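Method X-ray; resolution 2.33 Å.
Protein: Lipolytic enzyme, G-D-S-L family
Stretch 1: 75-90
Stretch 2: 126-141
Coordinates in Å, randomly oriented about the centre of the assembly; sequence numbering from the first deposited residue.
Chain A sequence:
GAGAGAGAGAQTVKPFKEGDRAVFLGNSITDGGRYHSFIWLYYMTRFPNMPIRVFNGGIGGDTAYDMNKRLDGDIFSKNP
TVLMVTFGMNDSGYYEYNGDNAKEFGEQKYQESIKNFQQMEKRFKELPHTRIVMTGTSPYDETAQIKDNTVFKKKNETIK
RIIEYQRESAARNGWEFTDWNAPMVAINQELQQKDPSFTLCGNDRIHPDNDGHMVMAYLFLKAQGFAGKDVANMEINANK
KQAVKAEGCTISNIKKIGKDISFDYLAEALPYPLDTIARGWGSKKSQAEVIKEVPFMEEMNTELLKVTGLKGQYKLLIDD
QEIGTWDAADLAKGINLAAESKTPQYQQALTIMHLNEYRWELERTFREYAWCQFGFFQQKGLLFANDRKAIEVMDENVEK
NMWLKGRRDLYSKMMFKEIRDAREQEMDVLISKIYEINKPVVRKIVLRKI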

ATOM      1  N   ILE A  75       3.614  18.621  -3.862  1.00 23.32           N
ATOM      2  CA  ILE A  75       2.367  18.005  -3.421  1.00 27.22           C
ATOM      3  C   ILE A  75       1.163  18.645  -4.123  1.00 26.09           C
ATOM      4  O   ILE A  75       0.428  17.977  -4.849  1.00 25.82           O
ATOM      5  CB  ILE A  75       2.228  18.081  -1.883  1.00 27.42           C
ATOM      6  CG1 ILE A  75       3.391  17.337  -1.222  1.00 28.35           C
ATOM      7  CG2 ILE A  75       0.919  17.493  -1.439  1.00 25.13           C
ATOM      8  CD1 ILE A  75       3.485  15.877  -1.592  1.00 26.01           C
ATOM      9  N   PHE A  76       0.920  19.932  -3.873  1.00 24.34           N
ATOM     10  CA  PHE A  76      -0.178  20.631  -4.538  1.00 29.95           C
ATOM     11  C   PHE A  76       0.028  20.675  -6.051  1.00 30.85           C
ATOM     12  O   PHE A  76      -0.936  20.826  -6.808  1.00 26.86           O
ATOM     13  CB  PHE A  76      -0.311  22.052  -3.977  1.00 29.28           C
ATOM     14  CG  PHE A  76      -0.632  22.097  -2.500  1.00 27.85           C
ATOM     15  CD1 PHE A  76      -1.121  20.967  -1.846  1.00 24.62           C
ATOM     16  CD2 PHE A  76      -0.429  23.258  -1.768  1.00 25.65           C
ATOM     17  CE1 PHE A  76      -1.408  21.006  -0.499  1.00 27.62           C
ATOM     18  CE2 PHE A  76      -0.715  23.300  -0.413  1.00 29.07           C
ATOM     19  CZ  PHE A  76      -1.210  22.170   0.220  1.00 27.28           C
ATOM     20  N   SER A  77       1.287  20.607  -6.494  1.00 31.83           N
ATOM     21  CA  SER A  77       1.597  20.583  -7.911  1.00 26.79           C
ATOM     22  C   SER A  77       1.001  19.373  -8.592  1.00 24.25           C
ATOM     23  O   SER A  77       0.821  19.386  -9.809  1.00 22.43           O
ATOM     24  CB  SER A  77       3.115  20.583  -8.112  1.00 27.43           C
ATOM     25  OG  SER A  77       3.709  19.468  -7.452  1.00 24.82           O
ATOM     26  N   LYS A  78       0.763  18.302  -7.844  1.00 27.19           N
ATOM     27  CA  LYS A  78       0.147  17.100  -8.383  1.00 25.19           C
ATOM     28  C   LYS A  78      -1.374  17.188  -8.401  1.00 27.55           C
ATOM     29  O   LYS A  78      -2.038  16.238  -8.837  1.00 23.45           O
ATOM     30  CB  LYS A  78       0.611  15.876  -7.581  1.00 27.23           C
ATOM     31  CG  LYS A  78       2.079  15.495  -7.791  1.00 23.62           C
ATOM     32  CD  LYS A  78       2.580  14.510  -6.732  1.00 20.50           C
ATOM     33  CE  LYS A  78       3.997  14.015  -7.047  1.00 26.75           C
ATOM     34  NZ  LYS A  78       5.017  15.110  -7.207  1.00 22.21           N
ATOM     35  N   ASN A  79      -1.937  18.296  -7.924  1.00 27.99           N
ATOM     36  CA  ASN A  79      -3.368  18.509  -7.880  1.00 30.78           C
ATOM     37  C   ASN A  79      -4.113  17.327  -7.264  1.00 28.27           C
ATOM     38  O   ASN A  79      -4.886  16.639  -7.933  1.00 27.47           O
ATOM     39  CB  ASN A  79      -3.918  18.793  -9.291  1.00 29.81           C
ATOM     40  CG  ASN A  79      -3.475  20.159  -9.825  1.00 32.60           C
ATOM     41  OD1 ASN A  79      -3.108  21.080  -9.075  1.00 29.85           O
ATOM     42  ND2 ASN A  79      -3.506  20.286 -11.146  1.00 33.67           N
ATOM     43  N   PRO A  80      -3.847  17.018  -5.993  1.00 28.59           N
ATOM     44  CA  PRO A  80      -4.584  15.929  -5.350  1.00 28.54           C
ATOM     45  C   PRO A  80      -6.060  16.278  -5.226  1.00 30.52           C
ATOM     46  O   PRO A  80      -6.428  17.436  -4.987  1.00 25.30           O
ATOM     47  CB  PRO A  80      -3.921  15.820  -3.974  1.00 29.00           C
ATOM     48  CG  PRO A  80      -3.419  17.191  -3.693  1.00 21.14           C
ATOM     49  CD  PRO A  80      -2.951  17.703  -5.042  1.00 30.90           C
ATOM     50  N   THR A  81      -6.903  15.262  -5.447  1.00 27.74           N
ATOM     51  CA  THR A  81      -8.294  15.289  -5.016  1.00 26.12           C
ATOM     52  C   THR A  81      -8.445  14.735  -3.607  1.00 29.41           C
ATOM     53  O   THR A  81      -9.352  15.147  -2.871  1.00 32.47           O
ATOM     54  CB  THR A  81      -9.189  14.501  -5.993  1.00 26.76           C
ATOM     55  OG1 THR A  81      -8.821  13.116  -5.997  1.00 27.98           O
ATOM     56  CG2 THR A  81      -9.116  15.058  -7.416  1.00 28.89           C
ATOM     57  N   VAL A  82      -7.554  13.828  -3.217  1.00 31.63           N
ATOM     58  CA  VAL A  82      -7.475  13.286  -1.866  1.00 33.10           C
ATOM     59  C   VAL A  82      -6.011  13.297  -1.445  1.00 29.69           C
ATOM     60  O   VAL A  82      -5.165  12.728  -2.139  1.00 28.30           O
ATOM     61  CB  VAL A  82      -8.048  11.855  -1.779  1.00 31.28           C
ATOM     62  CG1 VAL A  82      -8.174  11.434  -0.330  1.00 30.14           C
ATOM     63  CG2 VAL A  82      -9.411  11.774  -2.464  1.00 31.49           C
ATOM     64  N   LEU A  83      -5.724  13.895  -0.290  1.00 30.44           N
ATOM     65  CA  LEU A  83      -4.360  14.052   0.213  1.00 32.54           C
ATOM     66  C   LEU A  83      -4.255  13.368   1.571  1.00 33.28           C
ATOM     67  O   LEU A  83      -4.973  13.731   2.508  1.00 31.92           O
ATOM     68  CB  LEU A  83      -3.977  15.532   0.332  1.00 25.59           C
ATOM     69  CG  LEU A  83      -2.612  15.882   0.952  1.00 29.50           C
ATOM     70  CD1 LEU A  83      -1.479  15.334   0.125  1.00 27.79           C
ATOM     71  CD2 LEU A  83      -2.449  17.378   1.134  1.00 26.43           C
ATOM     72  N   MET A  84      -3.408  12.347   1.658  1.00 30.15           N
ATOM     73  CA  MET A  84      -3.097  11.694   2.919  1.00 30.82           C
ATOM     74  C   MET A  84      -1.801  12.270   3.479  1.00 32.23           C
ATOM     75  O   MET A  84      -0.842  12.484   2.736  1.00 29.52           O
ATOM     76  CB  MET A  84      -2.986  10.180   2.728  1.00 32.01           C
ATOM     77  CG  MET A  84      -4.329   9.444   2.739  1.00 29.72           C
ATOM     78  SD  MET A  84      -5.511   9.935   1.448  1.00 32.19           S
ATOM     79  CE  MET A  84      -4.630   9.495  -0.053  1.00 28.31           C
ATOM     80  N   VAL A  85      -1.785  12.544   4.785  1.00 30.99           N
ATOM     81  CA  VAL A  85      -0.676  13.230   5.447  1.00 28.55           C
ATOM     82  C   VAL A  85      -0.210  12.381   6.627  1.00 32.79           C
ATOM     83  O   VAL A  85      -0.999  12.084   7.530  1.00 39.97           O
ATOM     84  CB  VAL A  85      -1.074  14.644   5.909  1.00 31.52           C
ATOM     85  CG1 VAL A  85       0.093  15.362   6.567  1.00 28.45           C
ATOM     86  CG2 VAL A  85      -1.636  15.466   4.743  1.00 25.62           C
ATOM     87  N   THR A  86       1.053  11.950   6.597  1.00 37.47           N
ATOM     88  CA  THR A  86       1.654  11.160   7.667  1.00 30.80           C
ATOM     89  C   THR A  86       3.066  11.660   7.947  1.00 41.70           C
ATOM     90  O   THR A  86       3.802  12.019   7.021  1.00 36.81           O
ATOM     91  CB  THR A  86       1.686   9.667   7.324  1.00 35.76           C
ATOM     92  OG1 THR A  86       2.130   8.930   8.473  1.00 37.25           O
ATOM     93  CG2 THR A  86       2.620   9.380   6.137  1.00 30.69           C
ATOM     94  N   PHE A  87       3.429  11.712   9.225  1.00 36.41           N
ATOM     95  CA  PHE A  87       4.733  12.217   9.639  1.00 35.07           C
ATOM     96  C   PHE A  87       4.933  11.853  11.101  1.00 38.57           C
ATOM     97  O   PHE A  87       4.029  11.331  11.762  1.00 38.11           O
ATOM     98  CB  PHE A  87       4.858  13.735   9.444  1.00 34.68           C
ATOM     99  CG  PHE A  87       3.973  14.536  10.354  1.00 38.79           C
ATOM    100  CD1 PHE A  87       2.602  14.560  10.163  1.00 35.40           C
ATOM    101  CD2 PHE A  87       4.511  15.253  11.412  1.00 37.48           C
ATOM    102  CE1 PHE A  87       1.787  15.288  11.008  1.00 37.51           C
ATOM    103  CE2 PHE A  87       3.705  15.983  12.253  1.00 32.01           C
ATOM    104  CZ  PHE A  87       2.340  16.003  12.053  1.00 39.65           C
ATOM    105  N   GLY A  88       6.135  12.118  11.608  1.00 33.69           N
ATOM    106  CA  GLY A  88       6.419  11.938  13.018  1.00 34.81           C
ATOM    107  C   GLY A  88       7.586  11.015  13.306  1.00 35.26           C
ATOM    108  O   GLY A  88       8.201  11.129  14.367  1.00 38.92           O
ATOM    109  N   MET A  89       7.869  10.067  12.415  1.00 31.38           N
ATOM    110  CA  MET A  89       8.976   9.154  12.691  1.00 35.40           C
ATOM    111  C   MET A  89      10.294   9.910  12.837  1.00 42.81           C
ATOM    112  O   MET A  89      11.105   9.603  13.724  1.00 39.16           O
ATOM    113  CB  MET A  89       9.073   8.080  11.610  1.00 37.24           C
ATOM    114  CG  MET A  89      10.196   7.067  11.862  1.00 41.47           C
ATOM    115  SD  MET A  89      10.040   6.068  13.372  1.00 42.27           S
ATOM    116  CE  MET A  89       8.697   4.957  12.956  1.00 36.18           C
ATOM    117  N   ASN A  90      10.519  10.920  11.991  1.00 40.01           N
ATOM    118  CA  ASN A  90      11.708  11.754  12.094  1.00 35.25           C
ATOM    119  C   ASN A  90      11.514  12.891  13.082  1.00 35.00           C
ATOM    120  O   ASN A  90      12.449  13.253  13.796  1.00 36.35           O
ATOM    121  CB  ASN A  90      12.082  12.294  10.716  1.00 36.54           C
ATOM    122  CG  ASN A  90      12.607  11.214   9.805  1.00 41.17           C
ATOM    123  OD1 ASN A  90      13.506  10.454  10.185  1.00 43.63           O
ATOM    124  ND2 ASN A  90      12.028  11.107   8.612  1.00 37.46           N
TER
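Stretch 2 126-141: ELPHTRIVMTGTSPYD

Stretch 2 lies beside stretch 1 as a neighbouring parallel strand: residues 131-136 run alongside 82-85, the two axes approaching to 4.7 Å with a signed crossing angle of -23°, the modest twist usual in sheets.

The approach is a loop. L127 points toward stretch 1 and sets its CD2 over one face of the F76 ring, 3.9 Å from the ring centroid, a CH-pi contact well suited to a branched aliphatic side chain. T130 brings OG1 to 3.0 Å from P80 O, while its methyl CG2 lies 3.9 Å from L83 CB, so this small side chain meets both polar and apolar surroundings.

The extended strand then pairs by backbone hydrogen bonds. R131 N donates to T81 O (2.8 Å), and R131 O receives L83 N (2.8 Å); the V82 CG1 methyl covers one face of the R131 guanidinium. I132, on the other face of the sheet, packs its CD1 4.0 Å from L83 CD2. V133 returns to the face of V82 and M84: its N donates to L83 O (2.8 Å), its O accepts from V85 N (3.0 Å), and its CG2 lies 3.9 Å from V82 CG1, a compact branched fit in a buried layer. The flexible M134, on the face of L83 and V85, brings CE to 3.8 Å from V85 CB. T135 N closes the ladder on V85 O (3.0 Å), and its CG2 methyl meets M84 CG at 3.6 Å.

Beyond G136 the chain leaves the strand. T137 places its CG2 3.3 Å from F87 O, while its OG1 accepts a hydrogen bond from water 1 (2.8 Å), which also bonds T86 OG1 (3.0 Å). Water 2 links T137 N (2.7 Å) to F87 O (2.6 Å). Finally, M89 CE reaches P139 O (3.6 Å) and Y140 CB (4.0 Å), its long, unbranched side chain spanning the gap.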

ATOM      1  N   GLU A 126      -6.979  25.942   3.357  1.00 40.99           N
ATOM      2  CA  GLU A 126      -7.222  26.830   2.231  1.00 41.63           C
ATOM      3  C   GLU A 126      -7.502  26.109   0.916  1.00 37.93           C
ATOM      4  O   GLU A 126      -7.897  26.773  -0.048  1.00 41.29           O
ATOM      5  CB  GLU A 126      -6.030  27.782   2.075  1.00 46.09           C
ATOM      6  CG  GLU A 126      -5.950  28.819   3.200  1.00 45.71           C
ATOM      7  CD  GLU A 126      -7.254  29.608   3.318  1.00 55.62           C
ATOM      8  OE1 GLU A 126      -7.850  29.939   2.266  1.00 52.80           O
ATOM      9  OE2 GLU A 126      -7.699  29.877   4.457  1.00 61.19           O
ATOM     10  N   LEU A 127      -7.356  24.789   0.853  1.00 35.84           N
ATOM     11  CA  LEU A 127      -7.510  24.064  -0.414  1.00 36.56           C
ATOM     12  C   LEU A 127      -8.987  23.988  -0.795  1.00 37.07           C
ATOM     13  O   LEU A 127      -9.807  23.553   0.020  1.00 37.08           O
ATOM     14  CB  LEU A 127      -6.929  22.661  -0.318  1.00 31.36           C
ATOM     15  CG  LEU A 127      -5.417  22.535  -0.177  1.00 35.28           C
ATOM     16  CD1 LEU A 127      -5.050  21.069  -0.066  1.00 30.73           C
ATOM     17  CD2 LEU A 127      -4.663  23.214  -1.331  1.00 34.97           C
ATOM     18  N   PRO A 128      -9.366  24.380  -2.017  1.00 38.91           N
ATOM     19  CA  PRO A 128     -10.808  24.426  -2.347  1.00 36.55           C
ATOM     20  C   PRO A 128     -11.445  23.069  -2.627  1.00 36.81           C
ATOM     21  O   PRO A 128     -12.604  22.855  -2.259  1.00 36.06           O
ATOM     22  CB  PRO A 128     -10.838  25.337  -3.584  1.00 34.80           C
ATOM     23  CG  PRO A 128      -9.498  25.129  -4.220  1.00 34.94           C
ATOM     24  CD  PRO A 128      -8.527  24.927  -3.098  1.00 35.69           C
ATOM     25  N   HIS A 129     -10.739  22.140  -3.266  1.00 36.15           N
ATOM     26  CA  HIS A 129     -11.359  20.897  -3.720  1.00 36.52           C
ATOM     27  C   HIS A 129     -10.424  19.719  -3.458  1.00 34.91           C
ATOM     28  O   HIS A 129     -10.077  18.949  -4.358  1.00 34.85           O
ATOM     29  CB  HIS A 129     -11.713  21.001  -5.201  1.00 30.04           C
ATOM     30  CG  HIS A 129     -12.599  22.165  -5.534  1.00 40.30           C
ATOM     31  ND1 HIS A 129     -13.942  22.203  -5.219  1.00 38.06           N
ATOM     32  CD2 HIS A 129     -12.329  23.333  -6.165  1.00 36.22           C
ATOM     33  CE1 HIS A 129     -14.458  23.349  -5.629  1.00 34.52           C
ATOM     34  NE2 HIS A 129     -13.504  24.048  -6.215  1.00 33.84           N
ATOM     35  N   THR A 130      -9.983  19.580  -2.213  1.00 32.02           N
ATOM     36  CA  THR A 130      -9.102  18.477  -1.837  1.00 35.46           C
ATOM     37  C   THR A 130      -9.572  17.872  -0.524  1.00 32.66           C
ATOM     38  O   THR A 130      -9.648  18.567   0.493  1.00 30.70           O
ATOM     39  CB  THR A 130      -7.643  18.937  -1.716  1.00 32.37           C
ATOM     40  OG1 THR A 130      -7.186  19.471  -2.967  1.00 28.38           O
ATOM     41  CG2 THR A 130      -6.744  17.756  -1.315  1.00 30.64           C
ATOM     42  N   ARG A 131      -9.906  16.590  -0.556  1.00 33.47           N
ATOM     43  CA  ARG A 131     -10.197  15.859   0.665  1.00 31.82           C
ATOM     44  C   ARG A 131      -8.905  15.570   1.431  1.00 35.00           C
ATOM     45  O   ARG A 131      -7.974  14.958   0.888  1.00 35.03           O
ATOM     46  CB  ARG A 131     -10.930  14.565   0.322  1.00 32.11           C
ATOM     47  CG  ARG A 131     -11.303  13.721   1.530  1.00 32.32           C
ATOM     48  CD  ARG A 131     -12.515  12.839   1.247  1.00 32.09           C
ATOM     49  NE  ARG A 131     -12.355  11.872   0.163  1.00 32.54           N
ATOM     50  CZ  ARG A 131     -12.023  10.594   0.338  1.00 34.92           C
ATOM     51  NH1 ARG A 131     -11.790  10.124   1.560  1.00 34.75           N
ATOM     52  NH2 ARG A 131     -11.926   9.780  -0.709  1.00 30.88           N
ATOM     53  N   ILE A 132      -8.856  15.986   2.699  1.00 31.41           N
ATOM     54  CA  ILE A 132      -7.679  15.821   3.548  1.00 29.19           C
ATOM     55  C   ILE A 132      -7.881  14.609   4.451  1.00 35.15           C
ATOM     56  O   ILE A 132      -8.928  14.470   5.095  1.00 38.04           O
ATOM     57  CB  ILE A 132      -7.409  17.091   4.380  1.00 37.37           C
ATOM     58  CG1 ILE A 132      -7.309  18.326   3.482  1.00 37.98           C
ATOM     59  CG2 ILE A 132      -6.116  16.959   5.160  1.00 35.10           C
ATOM     60  CD1 ILE A 132      -6.140  18.270   2.509  1.00 32.30           C
ATOM     61  N   VAL A 133      -6.888  13.719   4.495  1.00 36.68           N
ATOM     62  CA  VAL A 133      -6.947  12.516   5.325  1.00 32.74           C
ATOM     63  C   VAL A 133      -5.696  12.454   6.200  1.00 42.21           C
ATOM     64  O   VAL A 133      -4.596  12.150   5.708  1.00 36.47           O
ATOM     65  CB  VAL A 133      -7.081  11.244   4.479  1.00 34.02           C
ATOM     66  CG1 VAL A 133      -7.139  10.017   5.369  1.00 33.70           C
ATOM     67  CG2 VAL A 133      -8.322  11.331   3.578  1.00 31.28           C
ATOM     68  N   MET A 134      -5.861  12.702   7.501  1.00 39.12           N
ATOM     69  CA  MET A 134      -4.758  12.495   8.432  1.00 37.37           C
ATOM     70  C   MET A 134      -4.562  11.001   8.631  1.00 37.87           C
ATOM     71  O   MET A 134      -5.520  10.286   8.934  1.00 41.81           O
ATOM     72  CB  MET A 134      -5.056  13.178   9.767  1.00 41.12           C
ATOM     73  CG  MET A 134      -5.140  14.693   9.699  1.00 38.01           C
ATOM     74  SD  MET A 134      -3.556  15.469   9.374  1.00 44.95           S
ATOM     75  CE  MET A 134      -3.897  16.375   7.864  1.00 41.30           C
ATOM     76  N   THR A 135      -3.341  10.511   8.415  1.00 39.55           N
ATOM     77  CA  THR A 135      -3.045   9.086   8.565  1.00 38.69           C
ATOM     78  C   THR A 135      -1.889   8.961   9.546  1.00 42.01           C
ATOM     79  O   THR A 135      -0.749   9.312   9.220  1.00 38.60           O
ATOM     80  CB  THR A 135      -2.702   8.406   7.235  1.00 34.04           C
ATOM     81  OG1 THR A 135      -1.397   8.819   6.807  1.00 52.81           O
ATOM     82  CG2 THR A 135      -3.682   8.781   6.185  1.00 33.34           C
ATOM     83  N   GLY A 136      -2.181   8.449  10.744  1.00 38.95           N
ATOM     84  CA  GLY A 136      -1.176   8.333  11.781  1.00 35.10           C
ATOM     85  C   GLY A 136      -0.092   7.372  11.364  1.00 33.27           C
ATOM     86  O   GLY A 136      -0.398   6.258  10.935  1.00 39.45           O
ATOM     87  N   THR A 137       1.167   7.806  11.426  1.00 32.33           N
ATOM     88  CA  THR A 137       2.263   6.990  10.913  1.00 32.83           C
ATOM     89  C   THR A 137       2.333   5.624  11.597  1.00 41.69           C
ATOM     90  O   THR A 137       1.919   5.445  12.749  1.00 34.39           O
ATOM     91  CB  THR A 137       3.603   7.695  11.104  1.00 33.58           C
ATOM     92  OG1 THR A 137       4.658   6.801  10.736  1.00 26.73           O
ATOM     93  CG2 THR A 137       3.800   8.114  12.553  1.00 34.79           C
ATOM     94  N   SER A 138       2.873   4.653  10.857  1.00 36.52           N
ATOM     95  CA  SER A 138       3.275   3.384  11.429  1.00 37.23           C
ATOM     96  C   SER A 138       4.252   3.622  12.587  1.00 39.65           C
ATOM     97  O   SER A 138       4.922   4.653  12.645  1.00 41.98           O
ATOM     98  CB  SER A 138       3.902   2.503  10.340  1.00 35.71           C
ATOM     99  OG  SER A 138       4.926   3.189   9.642  1.00 36.57           O
ATOM    100  N   PRO A 139       4.366   2.676  13.517  1.00 46.01           N
ATOM    101  CA  PRO A 139       5.057   2.962  14.777  1.00 43.91           C
ATOM    102  C   PRO A 139       6.544   2.631  14.760  1.00 41.75           C
ATOM    103  O   PRO A 139       7.042   1.893  13.909  1.00 39.84           O
ATOM    104  CB  PRO A 139       4.322   2.048  15.766  1.00 48.79           C
ATOM    105  CG  PRO A 139       4.024   0.816  14.932  1.00 43.59           C
ATOM    106  CD  PRO A 139       3.774   1.319  13.517  1.00 37.93           C
ATOM    107  N   TYR A 140       7.251   3.208  15.731  1.00 38.43           N
ATOM    108  CA  TYR A 140       8.580   2.731  16.094  1.00 42.62           C
ATOM    109  C   TYR A 140       8.423   1.548  17.046  1.00 47.13           C
ATOM    110  O   TYR A 140       7.839   1.688  18.128  1.00 52.57           O
ATOM    111  CB  TYR A 140       9.400   3.842  16.744  1.00 40.33           C
ATOM    112  CG  TYR A 140      10.782   3.400  17.174  1.00 44.61           C
ATOM    113  CD1 TYR A 140      11.819   3.292  16.257  1.00 43.19           C
ATOM    114  CD2 TYR A 140      11.043   3.067  18.497  1.00 44.97           C
ATOM    115  CE1 TYR A 140      13.083   2.877  16.648  1.00 40.35           C
ATOM    116  CE2 TYR A 140      12.314   2.648  18.898  1.00 46.85           C
ATOM    117  CZ  TYR A 140      13.325   2.555  17.971  1.00 42.03           C
ATOM    118  OH  TYR A 140      14.583   2.143  18.369  1.00 45.95           O
ATOM    119  N   ASP A 141       8.913   0.377  16.643  1.00 48.26           N
ATOM    120  CA  ASP A 141       8.676  -0.846  17.411  1.00 48.79           C
ATOM    121  C   ASP A 141       9.669  -0.931  18.565  1.00 45.61           C
ATOM    122  O   ASP A 141      10.812  -1.351  18.387  1.00 43.97           O
ATOM    123  CB  ASP A 141       8.799  -2.071  16.521  1.00 45.45           C
ATOM    124  CG  ASP A 141       8.337  -3.330  17.215  1.00 52.32           C
ATOM    125  OD1 ASP A 141       8.043  -3.277  18.434  1.00 44.22           O
ATOM    126  OD2 ASP A 141       8.307  -4.380  16.546  1.00 52.86           O
TER
HETATM  127  O   HOH W   1       4.075   6.702   8.025  1.00 30.87           O
HETATM  128  O   HOH W   2       1.580  10.477  11.551  1.00 41.56           O